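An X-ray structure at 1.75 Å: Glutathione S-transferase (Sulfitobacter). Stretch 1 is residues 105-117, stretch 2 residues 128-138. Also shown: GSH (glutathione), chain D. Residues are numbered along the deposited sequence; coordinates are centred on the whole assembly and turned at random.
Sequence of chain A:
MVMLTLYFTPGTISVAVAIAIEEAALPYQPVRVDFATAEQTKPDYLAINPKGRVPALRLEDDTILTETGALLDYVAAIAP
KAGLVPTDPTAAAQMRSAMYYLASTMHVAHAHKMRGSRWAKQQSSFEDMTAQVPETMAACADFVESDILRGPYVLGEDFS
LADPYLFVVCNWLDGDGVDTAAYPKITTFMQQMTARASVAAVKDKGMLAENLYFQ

Stretch 1 105-117: TMHVAHAHKMRGS
Stretch 2 128-138: DMTAQVPETMA

Two segments of one chain pack almost antiparallel: the helix that runs through 105-111 and the helix of 128-138, their axes 9.0 Å apart at closest approach and crossing at -159°. The register follows from three CA pairs, Ala-109 with Thr-136 at 6.1 Å, His-112 with Met-129 at 6.0 Å and Lys-113 with Thr-130 at 4.4 Å. About 554 Å² is buried, both sides summed, and Met-137, Met-129 and Val-133 cover the most.

Met-137 governs one end. Its CA-to-CB bond points sideways, and the all-m side chain (-70°, -64°, -74°) brings its end nearer to the first helix. Met-137 SD lies 3.5 Å from Met-106 O, 3.6 Å from His-110 N and 4.0 Å from Ala-109 CB, so the sulfur rests against a helical turn whose own hydrogen bond, His-110 N to Met-106 O at 3.1 Å, is already made. Met-137 CE meets Met-106 CG at 4.1 Å, with Met-106 extended as t, t, t.

Val-133 fills the middle. It points toward the first stretch with chi1 t, and Val-133 CG2 approaches Ala-109 O at 3.9 Å, Lys-113 N at 3.7 Å and Lys-113 CB at 3.8 Å. The second helix is kinked here, since the N of Pro-134 and of Glu-135 have no bond to the preceding turn; helical phi/psi values nevertheless continue through Thr-136. The small CB of Ala-109 points toward the second helix and sits 3.6 Å from Thr-136 OG1 (chi1 p). A water bridges the same pair, its O donating to Ala-109 O at 2.8 Å and lying 2.7 Å from Thr-136 OG1.

Met-129 closes the other end with rotamer m, t, m. Met-129 SD reaches the edge of the His-112 ring, 3.7 Å from His-112 CD2 and 4.9 Å from the ring centroid, 83° off the ring normal. That ring (chi1 m, chi2 73°) is held within its own stretch: His-112 ND1 donates to Val-108 O at 2.7 Å. The methyl CE of Met-129 packs 3.6 Å from Gly-116 CA, where the 3-10 segment begins (-55/-28). An ideal CB on Gly-116 would fall 2.9 Å from Met-129 CE, a clash, so the close fit depends on a bare backbone.

Beside these packing contacts, Thr-130 (chi1 m) places Thr-130 OG1 2.9 Å from Lys-113 O, at the closest of the three register pairs. The rule is economical: long methionines toward both ends, a branched valine between them, an alanine facing Thr-136 and a glycine against the methyl of Met-129, while the backbones come closest at Lys-113 and Thr-130, where a hydroxyl faces a carbonyl.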

# COMPACT_ATOMS: atom_id res chain seq x y z
N THR A 105 -3.38 -1.87 6.49
CA THR A 105 -3.97 -2.28 7.76
C THR A 105 -3.16 -1.82 8.97
O THR A 105 -3.67 -1.10 9.83
CB THR A 105 -4.17 -3.81 7.83
OG1 THR A 105 -4.87 -4.24 6.66
CG2 THR A 105 -4.98 -4.19 9.06
N MET A 106 -1.89 -2.22 9.05
CA MET A 106 -1.15 -1.96 10.27
C MET A 106 -0.72 -0.50 10.40
O MET A 106 -0.87 0.11 11.46
CB MET A 106 0.05 -2.91 10.41
CG MET A 106 0.64 -2.93 11.82
SD MET A 106 1.70 -4.39 12.04
CE MET A 106 2.23 -4.23 13.74
N HIS A 107 -0.19 0.09 9.32
CA HIS A 107 0.16 1.50 9.35
C HIS A 107 -1.12 2.30 9.55
O HIS A 107 -1.14 3.28 10.29
CB HIS A 107 0.88 1.94 8.07
CG HIS A 107 1.48 3.32 8.15
ND1 HIS A 107 2.34 3.80 7.18
CD2 HIS A 107 1.36 4.30 9.07
CE1 HIS A 107 2.71 5.03 7.50
NE2 HIS A 107 2.14 5.35 8.64
N VAL A 108 -2.19 1.87 8.89
CA VAL A 108 -3.47 2.56 8.99
C VAL A 108 -4.00 2.56 10.43
O VAL A 108 -4.50 3.59 10.90
CB VAL A 108 -4.52 1.97 8.02
CG1 VAL A 108 -5.92 2.49 8.33
CG2 VAL A 108 -4.12 2.30 6.57
N ALA A 109 -3.87 1.44 11.14
CA ALA A 109 -4.24 1.38 12.55
C ALA A 109 -3.43 2.37 13.38
O ALA A 109 -3.96 3.08 14.23
CB ALA A 109 -4.10 -0.03 13.11
N HIS A 110 -2.12 2.42 13.12
CA HIS A 110 -1.24 3.34 13.84
C HIS A 110 -1.62 4.80 13.56
O HIS A 110 -1.56 5.64 14.45
CB HIS A 110 0.21 3.10 13.42
CG HIS A 110 1.17 4.14 13.91
ND1 HIS A 110 1.63 4.19 15.21
CD2 HIS A 110 1.78 5.17 13.27
CE1 HIS A 110 2.46 5.20 15.35
NE2 HIS A 110 2.57 5.81 14.18
N ALA A 111 -2.03 5.08 12.32
CA ALA A 111 -2.32 6.44 11.88
C ALA A 111 -3.51 7.03 12.60
O ALA A 111 -3.65 8.25 12.68
CB ALA A 111 -2.56 6.46 10.37
N HIS A 112 -4.36 6.17 13.15
CA HIS A 112 -5.53 6.65 13.88
C HIS A 112 -5.18 7.24 15.24
O HIS A 112 -6.03 7.83 15.91
CB HIS A 112 -6.59 5.54 14.02
CG HIS A 112 -7.37 5.31 12.77
ND1 HIS A 112 -6.84 4.67 11.66
CD2 HIS A 112 -8.63 5.65 12.44
CE1 HIS A 112 -7.76 4.62 10.71
NE2 HIS A 112 -8.86 5.21 11.16
N LYS A 113 -3.93 7.09 15.66
CA LYS A 113 -3.50 7.66 16.93
C LYS A 113 -3.40 9.18 16.87
O LYS A 113 -3.93 9.88 17.74
CB LYS A 113 -2.17 7.07 17.40
CG LYS A 113 -1.76 7.53 18.79
CD LYS A 113 -0.62 6.70 19.37
CE LYS A 113 0.73 7.10 18.80
NZ LYS A 113 1.84 6.37 19.49
N MET A 114 -2.72 9.69 15.84
CA MET A 114 -2.43 11.11 15.71
C MET A 114 -3.08 11.80 14.51
O MET A 114 -3.15 13.03 14.47
CB MET A 114 -0.92 11.34 15.63
CG MET A 114 -0.13 10.94 16.87
SD MET A 114 -0.66 11.85 18.33
CE MET A 114 0.82 11.76 19.35
N ARG A 115 -3.53 11.02 13.53
CA ARG A 115 -4.09 11.59 12.31
C ARG A 115 -5.57 11.26 12.16
O ARG A 115 -6.06 11.08 11.04
CB ARG A 115 -3.33 11.11 11.07
CG ARG A 115 -1.82 11.16 11.20
CD ARG A 115 -1.32 12.58 11.37
NE ARG A 115 0.14 12.60 11.49
CZ ARG A 115 0.85 13.68 11.81
NH1 ARG A 115 0.24 14.83 12.05
NH2 ARG A 115 2.17 13.60 11.89
N GLY A 116 -6.28 11.19 13.28
CA GLY A 116 -7.71 10.95 13.26
C GLY A 116 -8.47 11.94 12.40
O GLY A 116 -9.52 11.60 11.85
N SER A 117 -7.93 13.15 12.27
CA SER A 117 -8.59 14.19 11.48
C SER A 117 -8.67 13.88 9.98
O SER A 117 -9.36 14.57 9.23
CB SER A 117 -7.91 15.54 11.70
OG SER A 117 -6.55 15.48 11.30
N ASP A 128 -11.77 8.70 20.96
CA ASP A 128 -12.26 7.33 20.78
C ASP A 128 -11.24 6.55 19.94
O ASP A 128 -10.78 5.48 20.35
CB ASP A 128 -13.62 7.37 20.07
CG ASP A 128 -14.25 6.00 19.90
OD1 ASP A 128 -13.68 5.00 20.41
OD2 ASP A 128 -15.33 5.92 19.27
N MET A 129 -10.89 7.08 18.78
CA MET A 129 -9.98 6.38 17.87
C MET A 129 -8.60 6.18 18.50
O MET A 129 -7.98 5.12 18.37
CB MET A 129 -9.88 7.11 16.53
CG MET A 129 -11.20 7.10 15.73
SD MET A 129 -11.09 7.91 14.11
CE MET A 129 -10.82 9.61 14.61
N THR A 130 -8.11 7.21 19.17
CA THR A 130 -6.81 7.13 19.83
C THR A 130 -6.80 6.02 20.89
O THR A 130 -5.83 5.27 20.99
CB THR A 130 -6.45 8.49 20.45
OG1 THR A 130 -6.25 9.44 19.38
CG2 THR A 130 -5.18 8.39 21.29
N ALA A 131 -7.89 5.89 21.63
CA ALA A 131 -7.97 4.90 22.71
C ALA A 131 -7.92 3.46 22.21
O ALA A 131 -7.56 2.55 22.96
CB ALA A 131 -9.21 5.14 23.56
N GLN A 132 -8.28 3.24 20.94
CA GLN A 132 -8.35 1.89 20.40
C GLN A 132 -7.02 1.40 19.85
O GLN A 132 -6.86 0.21 19.59
CB GLN A 132 -9.40 1.79 19.28
CG GLN A 132 -10.75 2.37 19.62
CD GLN A 132 -11.26 1.92 20.97
OE1 GLN A 132 -11.14 0.75 21.35
NE2 GLN A 132 -11.84 2.86 21.72
N VAL A 133 -6.06 2.31 19.68
CA VAL A 133 -4.78 1.98 19.04
C VAL A 133 -3.98 0.85 19.72
O VAL A 133 -3.40 0.01 19.02
CB VAL A 133 -3.89 3.24 18.82
CG1 VAL A 133 -2.52 2.87 18.25
CG2 VAL A 133 -4.58 4.21 17.87
N PRO A 134 -3.93 0.82 21.07
CA PRO A 134 -3.22 -0.32 21.66
C PRO A 134 -3.87 -1.64 21.30
O PRO A 134 -3.18 -2.65 21.10
CB PRO A 134 -3.33 -0.06 23.16
CG PRO A 134 -3.40 1.43 23.26
CD PRO A 134 -4.24 1.85 22.08
N GLU A 135 -5.19 -1.64 21.17
CA GLU A 135 -5.89 -2.87 20.81
C GLU A 135 -5.80 -3.22 19.32
O GLU A 135 -5.60 -4.39 18.98
CB GLU A 135 -7.34 -2.83 21.29
CG GLU A 135 -7.43 -2.84 22.81
CD GLU A 135 -8.84 -2.68 23.31
OE1 GLU A 135 -9.77 -3.25 22.69
OE2 GLU A 135 -9.03 -1.99 24.33
N THR A 136 -5.92 -2.23 18.44
CA THR A 136 -5.82 -2.51 17.01
C THR A 136 -4.39 -2.90 16.61
O THR A 136 -4.20 -3.77 15.76
CB THR A 136 -6.29 -1.33 16.13
OG1 THR A 136 -5.49 -0.17 16.40
CG2 THR A 136 -7.75 -1.01 16.41
N MET A 137 -3.39 -2.26 17.21
CA MET A 137 -2.00 -2.61 16.92
C MET A 137 -1.62 -3.97 17.48
O MET A 137 -0.82 -4.69 16.89
CB MET A 137 -1.04 -1.53 17.44
CG MET A 137 -1.10 -0.22 16.65
SD MET A 137 -0.60 -0.34 14.92
CE MET A 137 1.17 -0.49 15.08
N ALA A 138 -2.20 -4.34 18.63
CA ALA A 138 -1.94 -5.65 19.20
C ALA A 138 -2.52 -6.72 18.28
O ALA A 138 -1.91 -7.78 18.06
CB ALA A 138 -2.55 -5.77 20.58
N1 GSH D . 0.65 5.33 2.32
CA1 GSH D . 1.79 6.17 2.61
C1 GSH D . 3.05 5.39 2.42
O11 GSH D . 4.09 5.96 1.97
O12 GSH D . 3.10 4.17 2.73
CB1 GSH D . 1.74 6.64 4.04
CG1 GSH D . 2.66 7.86 4.15
CD1 GSH D . 2.44 8.53 5.51
OE1 GSH D . 1.30 8.69 5.96
N2 GSH D . 3.60 8.98 6.26
CA2 GSH D . 3.41 9.63 7.54
C2 GSH D . 3.29 11.11 7.29
O2 GSH D . 3.87 11.63 6.34
CB2 GSH D . 4.58 9.37 8.45
SG2 GSH D . 4.63 7.64 8.89
N3 GSH D . 2.48 11.95 8.15
CA3 GSH D . 2.41 13.38 7.86
C3 GSH D . 1.02 13.92 8.09
O31 GSH D . 0.03 13.13 8.14
O32 GSH D . 0.83 15.17 8.20
O HOH W 1 -6.35 2.07 15.15